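Uncharacterized protein (Legionella longbeachae NSW150, PDB 4JZA) probably removes the 3-phosphate from phosphatidylinositol 3-phosphate as a phosphoinositide phosphatase, an activity suited to altering host lipid signals during infection. Local coordinates at residues K401-S406 / Q459-N464; D409-L414 / L537-I542; K482-L487 / S533-I538; T490-A495 / E503-Y508; E528-S533 / D565-Y570. All coordinates share one frame; numbering follows the deposited sequence.

From the N terminus, contact 1 opens where helix 388-402 ends, and contact 2 opens eight residues on. Contact 1 closes first, when the chain reaches strand 462-465, so the two cross; strands 412-416 and 462-465 are neighbours in the mixed sheet. Contact 3 opens on helix 482-492 and contact 4 on the last turn of the same helix. Contact 4 closes at once, on helix 501-513, nested inside the loops of contacts 2 and 3. Helix 524-542 then opens contact 5 and closes contacts 3 and 2 in turn. Contact 5, ending on helix 556-574, crosses both. Helix 524-542 thus links strand 412-416 to helices 482-492 and 556-574.

Contact 1 of 5, residues K401-S406 / Q459-N464; sequences KVMEYS and QSILQN
S406 and Q459 make the one hydrogen bond between 401-406 and 459-464. Q459 NE2 donates to S406 OG at 2.7 Å with an N-H...O angle of 156°, and OG lies almost in the amide plane. The glutamine gets there by placing CG opposite its own backbone N (chi1 172°) and running extended from that point. On the other side, S406 closes a type I beta turn in which its backbone N bonds to M403 O at 3.0 Å. Its hydroxyl also approaches M403 O, but that bond is modelled too short to be relied on.

The remaining touches are van der Waals. Q459 OE1 lies 3.6 Å from M403 CB, and the same oxygen receives a weak hydrogen bond from R455. M403, a selenomethionine bent at its second and third torsions, brings SE to 4.1 Å from I461 CD1, the two side chains crossing at a slant. H545 and Y547 of strand 545-549 also touch M403, while V452 of helix 441-454 packs on I461.

The amide's two ends are therefore used differently, NE2 on the turn and OE1 toward R455. Such a division is consistent with the modelled amide orientation, and the turn after helix 388-402 is tied by a side chain to the approach of strand 462-465.

Contact 2 of 5, residues D409-L414 / L537-I542; sequences DQLAIL and LIILTI
I413 and I539 form the buried half of this contact, and I413 meets the helix through several atoms. I539 CG1 sits 3.8 Å from I413 CG2 and 3.9 Å from I413 CB, bearing on the strand residue's branch point. I413 directs its CG1 opposite the backbone N (chi1 -169°), which leaves CG2 to meet the helix.

Toward the start of the strand the contact is nearer solvent. L411 touches with CD1 alone, at 4.0 Å from I539 CD1 and 4.2 Å from I542 CD1, meeting I539 at about a right angle; it still buries the larger area on the strand side. L411 and I542 are partly exposed, and Y494 lies against both.

No hydrogen bond joins the segments. The backbones of L411 and I413 bond to H545, those of A412 and L414 to L462, so the strand is bonded on both flanks while the I413 side chain faces the helix. A helix laid by aliphatic side chains on a parallel part of a sheet is characteristic of an alpha/beta fold.

Contact 3 of 5, residues K482-L487 / S533-I538; sequences KDSQSL and SLEQLI
L487, E535 and I538 account for nearly all of the surface buried here, and L487 has the largest share. Its CG stands opposite the backbone N (chi1 -156°), which sends the two methyls out across the gap between the helices. CD1 rests 3.6 Å from E535 CG and 4.0 Å from E535 CB, against the aliphatic part of the glutamate. CD2 reaches I538 CG2 at 4.1 Å, so the leucine is forked over two residues of one helix face.

E535 is buried but its carboxylate has partners: OE2 is hydrogen-bonded to Y508 OH, and OE1 to Q415 NE2 and H466 NE2. S484 OG, 4.4 Å from E535 OE2, is not bonded to it directly; Y508 OH bonds to both.

The short segments run nearly in the same direction, at 26°, yet their axes stay 12.3 Å apart, a separation spanned by L487 meeting E535 and I538. N464 of strand 462-465 touches both L487 and E535. Two roughly parallel helices lying side by side over neighbouring strands are characteristic of a helical layer packed on the sheet of an alpha/beta fold.

Contact 4 of 5, residues T490-A495 / E503-Y508; sequences TAKKYA and ELLDQY
L505 reaches across from helix 501-513 with both methyls against A491 and K492. Its first torsion (chi1 -53°) carries CG beside the backbone N, and the fork beyond it divides the partners. CD2 meets A491 CB at 3.7 Å. CD1 lies instead over the main chain, 3.8 Å from A491 O and 3.9 Å from K492 CA, with A495 CB at 4.4 Å. That methyl is thus held against the type I turn of K492 to A495.

K492 takes part by its base: CG comes to 4.0 Å from L505 CD1, the two side chains crossing at a slant, while the rest of the lysine leaves L505 and continues toward Q509 of the same helix. Its NZ remains 6.8 Å from D506 OD1, too far for a salt bridge; D506 OD1 is hydrogen-bonded to Q502. The same A491 CB also touches I538 of helix 524-542.

No polar bond crosses between 490-495 and 503-508, so these segments join by dispersion and burial of the leucine, although Y508 OH is hydrogen-bonded to S484 OG nearer the start of helix 482-492. The exposed K492 lays its alkyl base at the rim, where the apolar contact meets solvent.

Contact 5 of 5, residues E528-S533 / D565-Y570; sequences ELFLSS and DAMILY
A Met-aromatic contact joins helix 524-542 to helix 556-574: the selenium of M567, a selenomethionine, approaches the ring of F530. SE is 4.8 Å from the F530 ring centroid and 47° off the ring normal, an oblique approach. The terminal methyl also comes obliquely, M567 CE lying 4.0 Å from F530 CE1. M567 runs extended to its second torsion and then bends at the third (chi3 70°), a turn that brings CE to the ring.

S533, one helical turn on from F530, supplies the second touch. Its CB lies 3.5 Å from M567 SE, an apolar approach, while its hydroxyl has hydrogen-bond partners in T564 and H563.

Helix 556-574 follows strand 545-549 through a loop of sequence CVSGKDR, which matches the CX5R phosphate-binding signature of cysteine-dependent phosphatases, so M567 lies on the helix that leaves the probable active-site loop. H563, in that same helix, meets the F530 ring edge-to-face.

All three touching residues are buried. L537, a turn further along helix 524-542, continues the apolar surface by packing its CD1 on the M567 methyl, and L534 touches the same methyl.

Contact 1 of 5, residues K401-S406 / Q459-N464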
# COMPACT_ATOMS: atom_id res chain seq x y z
N LYS A 401 -17.57 -11.93 4.39
CA LYS A 401 -16.92 -11.81 5.67
C LYS A 401 -17.52 -10.62 6.45
O LYS A 401 -17.64 -10.61 7.67
CB LYS A 401 -15.46 -11.63 5.45
CG LYS A 401 -14.70 -11.57 6.73
CD LYS A 401 -14.93 -12.80 7.58
CE LYS A 401 -13.93 -12.79 8.71
NZ LYS A 401 -14.10 -13.97 9.62
N VAL A 402 -17.95 -9.65 5.68
CA VAL A 402 -18.39 -8.36 6.18
C VAL A 402 -19.88 -8.45 6.64
O VAL A 402 -20.38 -7.65 7.46
CB VAL A 402 -18.01 -7.30 5.07
CG1 VAL A 402 -19.12 -6.38 4.66
CG2 VAL A 402 -16.73 -6.56 5.43
N MSE A 403 -20.58 -9.46 6.14
CA MSE A 403 -21.92 -9.77 6.60
C MSE A 403 -21.90 -10.80 7.71
O MSE A 403 -22.96 -11.22 8.19
CB MSE A 403 -22.70 -10.30 5.41
CG MSE A 403 -22.82 -9.25 4.31
SE MSE A 403 -24.07 -7.85 4.88
CE MSE A 403 -23.17 -6.23 4.29
N GLU A 404 -20.73 -11.20 8.19
CA GLU A 404 -20.68 -12.32 9.12
C GLU A 404 -21.54 -12.08 10.37
O GLU A 404 -22.06 -13.01 10.89
CB GLU A 404 -19.24 -12.77 9.46
CG GLU A 404 -18.47 -11.89 10.46
CD GLU A 404 -16.97 -12.24 10.58
OE1 GLU A 404 -16.64 -13.45 10.54
OE2 GLU A 404 -16.11 -11.32 10.75
N TYR A 405 -21.70 -10.84 10.86
CA TYR A 405 -22.42 -10.60 12.13
C TYR A 405 -23.86 -10.21 11.93
O TYR A 405 -24.62 -10.02 12.88
CB TYR A 405 -21.72 -9.57 12.99
CG TYR A 405 -20.52 -10.13 13.68
CD1 TYR A 405 -20.64 -10.91 14.83
CD2 TYR A 405 -19.22 -9.87 13.19
CE1 TYR A 405 -19.51 -11.43 15.48
CE2 TYR A 405 -18.08 -10.38 13.83
CZ TYR A 405 -18.24 -11.16 14.98
OH TYR A 405 -17.14 -11.66 15.59
N SER A 406 -24.26 -10.15 10.67
CA SER A 406 -25.66 -10.11 10.36
C SER A 406 -26.27 -11.49 10.59
O SER A 406 -25.54 -12.48 10.79
CB SER A 406 -25.84 -9.73 8.90
OG SER A 406 -25.41 -10.76 8.03
N GLN A 459 -29.08 -14.02 1.15
CA GLN A 459 -29.34 -12.87 2.04
C GLN A 459 -29.72 -11.68 1.21
O GLN A 459 -29.10 -11.37 0.18
CB GLN A 459 -28.07 -12.57 2.80
CG GLN A 459 -28.05 -11.32 3.64
CD GLN A 459 -26.83 -11.31 4.55
OE1 GLN A 459 -25.76 -11.74 4.14
NE2 GLN A 459 -26.99 -10.86 5.79
N SER A 460 -30.74 -10.97 1.62
CA SER A 460 -31.06 -9.81 0.85
C SER A 460 -30.40 -8.62 1.57
O SER A 460 -30.39 -8.56 2.83
CB SER A 460 -32.54 -9.67 0.64
OG SER A 460 -32.94 -8.52 1.28
N ILE A 461 -29.82 -7.73 0.77
CA ILE A 461 -29.01 -6.62 1.29
C ILE A 461 -29.45 -5.29 0.70
O ILE A 461 -29.61 -5.17 -0.53
CB ILE A 461 -27.52 -6.84 0.97
CG1 ILE A 461 -27.00 -8.08 1.71
CG2 ILE A 461 -26.67 -5.62 1.33
CD1 ILE A 461 -25.66 -8.59 1.20
N LEU A 462 -29.63 -4.30 1.57
CA LEU A 462 -29.89 -2.92 1.11
C LEU A 462 -28.58 -2.23 0.71
O LEU A 462 -27.60 -2.24 1.44
CB LEU A 462 -30.63 -2.12 2.18
CG LEU A 462 -32.05 -2.61 2.50
CD1 LEU A 462 -32.53 -2.01 3.81
CD2 LEU A 462 -32.94 -2.23 1.35
N GLN A 463 -28.59 -1.63 -0.45
CA GLN A 463 -27.43 -0.96 -0.97
C GLN A 463 -27.64 0.52 -1.13
O GLN A 463 -28.44 0.93 -1.92
CB GLN A 463 -27.11 -1.49 -2.36
CG GLN A 463 -26.40 -2.81 -2.28
CD GLN A 463 -26.19 -3.47 -3.61
OE1 GLN A 463 -27.09 -4.15 -4.10
NE2 GLN A 463 -24.98 -3.31 -4.19
N ASN A 464 -26.85 1.33 -0.44
CA ASN A 464 -26.94 2.77 -0.64
C ASN A 464 -25.57 3.31 -0.88
O ASN A 464 -24.65 2.97 -0.18
CB ASN A 464 -27.60 3.43 0.56
CG ASN A 464 -29.02 2.90 0.79
OD1 ASN A 464 -29.23 1.78 1.26
ND2 ASN A 464 -30.00 3.72 0.45

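Contact 2 of 5, residues D409-L414 / L537-I542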
# COMPACT_ATOMS: atom_id res chain seq x y z
N ASP A 409 -31.93 -13.39 8.00
CA ASP A 409 -33.34 -12.99 8.08
C ASP A 409 -33.53 -11.51 8.47
O ASP A 409 -34.60 -10.95 8.27
CB ASP A 409 -34.04 -13.85 9.14
CG ASP A 409 -33.09 -14.22 10.31
OD1 ASP A 409 -32.05 -14.89 10.04
OD2 ASP A 409 -33.35 -13.83 11.47
N GLN A 410 -32.48 -10.90 9.04
CA GLN A 410 -32.54 -9.53 9.52
C GLN A 410 -31.99 -8.57 8.52
O GLN A 410 -31.21 -8.95 7.68
CB GLN A 410 -31.86 -9.40 10.88
CG GLN A 410 -32.86 -9.77 11.99
CD GLN A 410 -32.24 -10.23 13.31
OE1 GLN A 410 -31.99 -11.43 13.54
NE2 GLN A 410 -32.03 -9.27 14.22
N LEU A 411 -32.46 -7.34 8.57
CA LEU A 411 -32.07 -6.33 7.61
C LEU A 411 -30.59 -6.02 7.69
O LEU A 411 -29.97 -6.08 8.77
CB LEU A 411 -32.78 -5.03 7.89
CG LEU A 411 -34.02 -4.72 7.10
CD1 LEU A 411 -34.23 -3.21 7.28
CD2 LEU A 411 -33.88 -5.11 5.63
N ALA A 412 -30.04 -5.65 6.54
CA ALA A 412 -28.61 -5.45 6.44
C ALA A 412 -28.34 -4.42 5.41
O ALA A 412 -28.83 -4.53 4.28
CB ALA A 412 -27.93 -6.73 6.04
N ILE A 413 -27.52 -3.44 5.76
CA ILE A 413 -27.17 -2.40 4.80
C ILE A 413 -25.73 -2.50 4.38
O ILE A 413 -24.86 -2.85 5.18
CB ILE A 413 -27.48 -1.01 5.35
CG1 ILE A 413 -27.36 0.02 4.23
CG2 ILE A 413 -26.59 -0.67 6.54
CD1 ILE A 413 -28.10 1.29 4.56
N LEU A 414 -25.49 -2.24 3.09
CA LEU A 414 -24.14 -2.02 2.54
C LEU A 414 -24.04 -0.58 2.06
O LEU A 414 -24.41 -0.24 0.94
CB LEU A 414 -23.87 -2.96 1.37
CG LEU A 414 -22.43 -3.25 0.93
CD1 LEU A 414 -22.39 -4.24 -0.23
CD2 LEU A 414 -21.73 -1.96 0.57
N LEU A 537 -28.95 5.21 11.22
CA LEU A 537 -29.78 5.29 12.42
C LEU A 537 -31.07 4.49 12.21
O LEU A 537 -31.54 3.83 13.12
CB LEU A 537 -30.08 6.74 12.77
CG LEU A 537 -28.89 7.50 13.40
CD1 LEU A 537 -29.27 8.97 13.46
CD2 LEU A 537 -28.42 7.04 14.78
N ILE A 538 -31.59 4.51 11.00
CA ILE A 538 -32.73 3.69 10.67
C ILE A 538 -32.43 2.22 10.87
O ILE A 538 -33.14 1.55 11.62
CB ILE A 538 -33.22 3.99 9.24
CG1 ILE A 538 -33.90 5.36 9.21
CG2 ILE A 538 -34.24 2.96 8.77
CD1 ILE A 538 -33.94 6.00 7.83
N ILE A 539 -31.39 1.73 10.23
CA ILE A 539 -30.98 0.34 10.41
C ILE A 539 -30.76 0.02 11.87
O ILE A 539 -31.22 -1.02 12.37
CB ILE A 539 -29.71 0.01 9.59
CG1 ILE A 539 -30.00 0.12 8.09
CG2 ILE A 539 -29.22 -1.41 9.84
CD1 ILE A 539 -31.15 -0.73 7.56
N LEU A 540 -30.07 0.90 12.58
CA LEU A 540 -29.80 0.65 13.97
C LEU A 540 -31.06 0.58 14.80
O LEU A 540 -31.16 -0.33 15.60
CB LEU A 540 -28.83 1.66 14.56
CG LEU A 540 -27.44 1.44 13.99
CD1 LEU A 540 -26.65 2.70 14.20
CD2 LEU A 540 -26.74 0.23 14.61
N THR A 541 -32.00 1.51 14.66
CA THR A 541 -33.14 1.44 15.57
C THR A 541 -33.98 0.19 15.19
O THR A 541 -34.48 -0.50 16.08
CB THR A 541 -33.94 2.77 15.72
OG1 THR A 541 -35.00 2.85 14.77
CG2 THR A 541 -33.07 3.98 15.59
N ILE A 542 -34.06 -0.16 13.90
CA ILE A 542 -34.71 -1.40 13.51
C ILE A 542 -33.99 -2.59 14.12
O ILE A 542 -34.60 -3.59 14.36
CB ILE A 542 -34.80 -1.56 11.99
CG1 ILE A 542 -35.90 -0.66 11.46
CG2 ILE A 542 -35.14 -2.97 11.57
CD1 ILE A 542 -35.94 -0.50 9.95

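Contact 3 of 5, residues K482-L487 / S533-I538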
# COMPACT_ATOMS: atom_id res chain seq x y z
N LYS A 482 -33.05 5.77 -6.46
CA LYS A 482 -33.76 4.51 -6.36
C LYS A 482 -33.53 3.74 -5.07
O LYS A 482 -34.46 3.21 -4.48
CB LYS A 482 -33.37 3.62 -7.54
CG LYS A 482 -34.48 3.42 -8.55
CD LYS A 482 -33.97 2.79 -9.83
CE LYS A 482 -33.00 1.65 -9.56
NZ LYS A 482 -33.63 0.31 -9.75
N ASP A 483 -32.28 3.69 -4.63
CA ASP A 483 -31.94 2.94 -3.44
C ASP A 483 -32.43 3.58 -2.17
O ASP A 483 -32.62 2.88 -1.16
CB ASP A 483 -30.44 2.78 -3.33
CG ASP A 483 -29.88 1.90 -4.41
OD1 ASP A 483 -30.25 0.70 -4.51
OD2 ASP A 483 -29.05 2.44 -5.16
N SER A 484 -32.61 4.89 -2.20
CA SER A 484 -33.31 5.60 -1.13
C SER A 484 -34.80 5.20 -1.06
O SER A 484 -35.32 4.89 0.02
CB SER A 484 -33.16 7.10 -1.31
OG SER A 484 -31.80 7.45 -1.14
N GLN A 485 -35.46 5.15 -2.22
CA GLN A 485 -36.83 4.65 -2.23
C GLN A 485 -36.92 3.24 -1.66
O GLN A 485 -37.78 3.01 -0.82
CB GLN A 485 -37.48 4.69 -3.63
CG GLN A 485 -37.43 6.04 -4.37
CD GLN A 485 -37.81 7.24 -3.51
OE1 GLN A 485 -38.60 7.13 -2.58
NE2 GLN A 485 -37.26 8.41 -3.84
N SER A 486 -36.06 2.30 -2.07
CA SER A 486 -36.22 0.94 -1.55
C SER A 486 -36.00 1.00 -0.07
O SER A 486 -36.67 0.25 0.66
CB SER A 486 -35.24 -0.11 -2.08
OG SER A 486 -34.64 0.26 -3.28
N LEU A 487 -35.08 1.85 0.39
CA LEU A 487 -34.84 1.92 1.82
C LEU A 487 -36.09 2.47 2.54
O LEU A 487 -36.54 1.85 3.51
CB LEU A 487 -33.59 2.70 2.17
CG LEU A 487 -32.96 2.35 3.53
CD1 LEU A 487 -31.80 3.24 3.86
CD2 LEU A 487 -33.92 2.51 4.68
N SER A 533 -26.05 9.31 7.76
CA SER A 533 -26.26 9.06 9.19
C SER A 533 -27.65 8.53 9.43
O SER A 533 -27.83 7.63 10.25
CB SER A 533 -26.01 10.30 10.06
OG SER A 533 -24.63 10.56 10.27
N LEU A 534 -28.65 9.07 8.73
CA LEU A 534 -30.06 8.66 8.97
C LEU A 534 -30.28 7.20 8.53
O LEU A 534 -30.80 6.43 9.29
CB LEU A 534 -31.07 9.62 8.30
CG LEU A 534 -31.13 10.99 8.99
CD1 LEU A 534 -31.87 11.97 8.12
CD2 LEU A 534 -31.76 10.95 10.37
N GLU A 535 -29.77 6.82 7.36
CA GLU A 535 -29.76 5.45 6.93
C GLU A 535 -29.20 4.55 8.01
O GLU A 535 -29.77 3.48 8.26
CB GLU A 535 -28.94 5.27 5.69
CG GLU A 535 -29.56 5.94 4.49
CD GLU A 535 -28.69 5.90 3.23
OE1 GLU A 535 -27.57 5.29 3.20
OE2 GLU A 535 -29.16 6.50 2.24
N GLN A 536 -28.11 4.95 8.66
CA GLN A 536 -27.50 4.08 9.69
C GLN A 536 -28.37 4.07 10.89
O GLN A 536 -28.49 3.05 11.56
CB GLN A 536 -26.12 4.54 10.13
CG GLN A 536 -25.08 4.49 9.05
CD GLN A 536 -24.52 3.14 8.82
OE1 GLN A 536 -24.82 2.22 9.57
NE2 GLN A 536 -23.71 3.00 7.77
N LEU A 537 -28.95 5.21 11.22
CA LEU A 537 -29.78 5.29 12.42
C LEU A 537 -31.07 4.49 12.21
O LEU A 537 -31.54 3.83 13.12
CB LEU A 537 -30.08 6.74 12.77
CG LEU A 537 -28.89 7.50 13.40
CD1 LEU A 537 -29.27 8.97 13.46
CD2 LEU A 537 -28.42 7.04 14.78
N ILE A 538 -31.59 4.51 11.00
CA ILE A 538 -32.73 3.69 10.67
C ILE A 538 -32.43 2.22 10.87
O ILE A 538 -33.14 1.55 11.62
CB ILE A 538 -33.22 3.99 9.24
CG1 ILE A 538 -33.90 5.36 9.21
CG2 ILE A 538 -34.24 2.96 8.77
CD1 ILE A 538 -33.94 6.00 7.83

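Contact 4 of 5, residues T490-A495 / E503-Y508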
# COMPACT_ATOMS: atom_id res chain seq x y z
N THR A 490 -38.84 -0.27 2.35
CA THR A 490 -38.52 -1.37 3.26
C THR A 490 -38.65 -0.97 4.73
O THR A 490 -39.13 -1.76 5.58
CB THR A 490 -37.09 -1.89 3.06
OG1 THR A 490 -36.84 -2.13 1.67
CG2 THR A 490 -36.87 -3.18 3.79
N ALA A 491 -38.27 0.25 5.04
CA ALA A 491 -38.24 0.66 6.43
C ALA A 491 -39.61 1.08 6.94
O ALA A 491 -39.87 0.94 8.13
CB ALA A 491 -37.22 1.75 6.66
N LYS A 492 -40.48 1.57 6.08
CA LYS A 492 -41.86 1.87 6.52
C LYS A 492 -42.59 0.64 7.04
O LYS A 492 -43.30 0.72 8.05
CB LYS A 492 -42.67 2.53 5.43
CG LYS A 492 -42.28 3.99 5.27
CD LYS A 492 -43.22 4.77 4.36
CE LYS A 492 -42.44 5.58 3.34
NZ LYS A 492 -42.99 6.95 3.21
N LYS A 493 -42.37 -0.50 6.39
CA LYS A 493 -42.92 -1.75 6.87
C LYS A 493 -42.74 -1.91 8.37
O LYS A 493 -43.56 -2.53 9.00
CB LYS A 493 -42.27 -2.93 6.18
CG LYS A 493 -42.56 -3.10 4.68
CD LYS A 493 -41.81 -4.35 4.18
CE LYS A 493 -42.31 -4.96 2.87
NZ LYS A 493 -41.70 -4.34 1.67
N TYR A 494 -41.70 -1.30 8.93
CA TYR A 494 -41.34 -1.47 10.36
C TYR A 494 -41.91 -0.43 11.32
O TYR A 494 -41.86 -0.61 12.55
CB TYR A 494 -39.79 -1.48 10.51
CG TYR A 494 -39.08 -2.73 9.94
CD1 TYR A 494 -38.90 -2.88 8.56
CD2 TYR A 494 -38.59 -3.71 10.79
CE1 TYR A 494 -38.26 -4.00 8.05
CE2 TYR A 494 -37.95 -4.83 10.31
CZ TYR A 494 -37.78 -4.99 8.93
OH TYR A 494 -37.15 -6.13 8.45
N ALA A 495 -42.43 0.67 10.78
CA ALA A 495 -42.77 1.84 11.60
C ALA A 495 -43.74 1.63 12.75
O ALA A 495 -43.62 2.28 13.78
CB ALA A 495 -43.31 2.95 10.71
N GLU A 503 -40.04 9.21 13.19
CA GLU A 503 -39.39 10.52 13.12
C GLU A 503 -38.09 10.48 12.30
O GLU A 503 -37.72 11.48 11.69
CB GLU A 503 -39.15 11.15 14.51
CG GLU A 503 -38.24 10.39 15.49
CD GLU A 503 -37.90 11.23 16.73
OE1 GLU A 503 -37.71 12.46 16.60
OE2 GLU A 503 -37.79 10.65 17.84
N LEU A 504 -37.39 9.33 12.28
CA LEU A 504 -36.23 9.19 11.44
C LEU A 504 -36.66 9.06 9.99
O LEU A 504 -36.05 9.65 9.12
CB LEU A 504 -35.36 8.00 11.84
CG LEU A 504 -34.65 8.04 13.20
CD1 LEU A 504 -34.15 6.66 13.53
CD2 LEU A 504 -33.50 8.98 13.19
N LEU A 505 -37.70 8.31 9.70
CA LEU A 505 -38.17 8.23 8.29
C LEU A 505 -38.67 9.59 7.77
O LEU A 505 -38.40 9.94 6.64
CB LEU A 505 -39.23 7.13 8.07
CG LEU A 505 -38.87 5.73 8.56
CD1 LEU A 505 -40.03 4.77 8.47
CD2 LEU A 505 -37.71 5.21 7.75
N ASP A 506 -39.33 10.37 8.61
CA ASP A 506 -39.81 11.68 8.17
C ASP A 506 -38.61 12.55 7.81
O ASP A 506 -38.56 13.15 6.73
CB ASP A 506 -40.64 12.38 9.27
CG ASP A 506 -41.97 11.66 9.57
OD1 ASP A 506 -42.53 11.04 8.64
OD2 ASP A 506 -42.43 11.68 10.74
N GLN A 507 -37.66 12.61 8.72
CA GLN A 507 -36.42 13.35 8.52
C GLN A 507 -35.67 12.93 7.26
O GLN A 507 -35.26 13.77 6.48
CB GLN A 507 -35.52 13.22 9.75
CG GLN A 507 -35.78 14.28 10.77
CD GLN A 507 -35.79 15.67 10.11
OE1 GLN A 507 -36.67 16.47 10.37
NE2 GLN A 507 -34.81 15.95 9.24
N TYR A 508 -35.50 11.64 7.05
CA TYR A 508 -34.78 11.13 5.88
C TYR A 508 -35.48 11.52 4.59
O TYR A 508 -34.83 11.88 3.62
CB TYR A 508 -34.67 9.61 5.96
CG TYR A 508 -33.87 8.94 4.83
CD1 TYR A 508 -32.51 9.09 4.74
CD2 TYR A 508 -34.50 8.13 3.90
CE1 TYR A 508 -31.79 8.48 3.73
CE2 TYR A 508 -33.79 7.51 2.90
CZ TYR A 508 -32.42 7.68 2.82
OH TYR A 508 -31.69 7.05 1.83

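Contact 5 of 5, residues E528-S533 / D565-Y570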
# COMPACT_ATOMS: atom_id res chain seq x y z
N GLU A 528 -25.37 15.23 2.59
CA GLU A 528 -24.81 13.88 2.49
C GLU A 528 -24.55 13.17 3.83
O GLU A 528 -24.75 11.98 3.94
CB GLU A 528 -23.50 13.90 1.70
CG GLU A 528 -23.69 14.28 0.25
CD GLU A 528 -24.62 13.36 -0.54
OE1 GLU A 528 -24.64 12.17 -0.33
OE2 GLU A 528 -25.31 13.82 -1.42
N LEU A 529 -24.07 13.90 4.81
CA LEU A 529 -23.72 13.31 6.05
C LEU A 529 -24.98 12.96 6.76
O LEU A 529 -25.04 11.92 7.44
CB LEU A 529 -22.90 14.28 6.89
CG LEU A 529 -21.52 14.62 6.33
CD1 LEU A 529 -20.89 15.65 7.24
CD2 LEU A 529 -20.62 13.41 6.26
N PHE A 530 -26.00 13.82 6.60
CA PHE A 530 -27.31 13.53 7.17
C PHE A 530 -28.00 12.36 6.49
O PHE A 530 -28.55 11.49 7.16
CB PHE A 530 -28.22 14.75 7.15
CG PHE A 530 -28.12 15.58 8.37
CD1 PHE A 530 -28.76 15.20 9.50
CD2 PHE A 530 -27.36 16.73 8.39
CE1 PHE A 530 -28.66 15.95 10.65
CE2 PHE A 530 -27.25 17.50 9.53
CZ PHE A 530 -27.92 17.11 10.66
N LEU A 531 -27.97 12.30 5.16
CA LEU A 531 -28.48 11.14 4.50
C LEU A 531 -27.78 9.91 4.97
O LEU A 531 -28.45 8.96 5.28
CB LEU A 531 -28.32 11.24 3.01
CG LEU A 531 -29.19 12.32 2.39
CD1 LEU A 531 -28.82 12.35 0.93
CD2 LEU A 531 -30.68 12.06 2.56
N SER A 532 -26.44 9.91 5.06
CA SER A 532 -25.73 8.67 5.41
C SER A 532 -25.99 8.31 6.89
O SER A 532 -26.22 7.15 7.22
CB SER A 532 -24.23 8.71 4.98
OG SER A 532 -23.43 9.53 5.81
N SER A 533 -26.05 9.31 7.76
CA SER A 533 -26.26 9.06 9.19
C SER A 533 -27.65 8.53 9.43
O SER A 533 -27.83 7.63 10.25
CB SER A 533 -26.01 10.30 10.06
OG SER A 533 -24.63 10.56 10.27
N ASP A 565 -21.99 9.32 15.34
CA ASP A 565 -21.75 9.45 16.79
C ASP A 565 -22.32 10.79 17.35
O ASP A 565 -22.98 10.83 18.37
CB ASP A 565 -20.26 9.33 17.15
CG ASP A 565 -19.75 7.88 17.12
OD1 ASP A 565 -20.60 6.94 17.23
OD2 ASP A 565 -18.49 7.68 17.02
N ALA A 566 -22.06 11.89 16.66
CA ALA A 566 -22.50 13.17 17.16
C ALA A 566 -24.02 13.26 17.27
O ALA A 566 -24.53 13.92 18.17
CB ALA A 566 -21.99 14.29 16.28
N MSE A 567 -24.76 12.66 16.34
CA MSE A 567 -26.22 12.69 16.40
C MSE A 567 -26.69 11.91 17.61
O MSE A 567 -27.59 12.34 18.34
CB MSE A 567 -26.80 12.13 15.12
CG MSE A 567 -26.59 13.14 14.00
SE MSE A 567 -27.46 12.50 12.35
CE MSE A 567 -29.32 12.74 12.96
N ILE A 568 -26.08 10.76 17.85
CA ILE A 568 -26.41 9.93 19.01
C ILE A 568 -26.08 10.73 20.29
O ILE A 568 -26.90 10.77 21.18
CB ILE A 568 -25.69 8.55 18.93
CG1 ILE A 568 -26.29 7.74 17.78
CG2 ILE A 568 -25.79 7.74 20.22
CD1 ILE A 568 -25.42 6.58 17.38
N LEU A 569 -24.93 11.38 20.38
CA LEU A 569 -24.63 12.17 21.56
C LEU A 569 -25.58 13.34 21.76
O LEU A 569 -25.93 13.69 22.89
CB LEU A 569 -23.19 12.69 21.53
CG LEU A 569 -22.19 11.54 21.61
CD1 LEU A 569 -20.79 12.07 21.44
CD2 LEU A 569 -22.31 10.75 22.90
N TYR A 570 -26.00 13.95 20.66
CA TYR A 570 -26.95 15.06 20.69
C TYR A 570 -28.32 14.59 21.26
O TYR A 570 -28.85 15.16 22.21
CB TYR A 570 -27.07 15.66 19.27
CG TYR A 570 -27.91 16.90 19.16
CD1 TYR A 570 -29.31 16.83 19.21
CD2 TYR A 570 -27.33 18.16 19.03
CE1 TYR A 570 -30.08 17.97 19.14
CE2 TYR A 570 -28.12 19.31 18.98
CZ TYR A 570 -29.48 19.20 19.04
OH TYR A 570 -30.27 20.30 18.96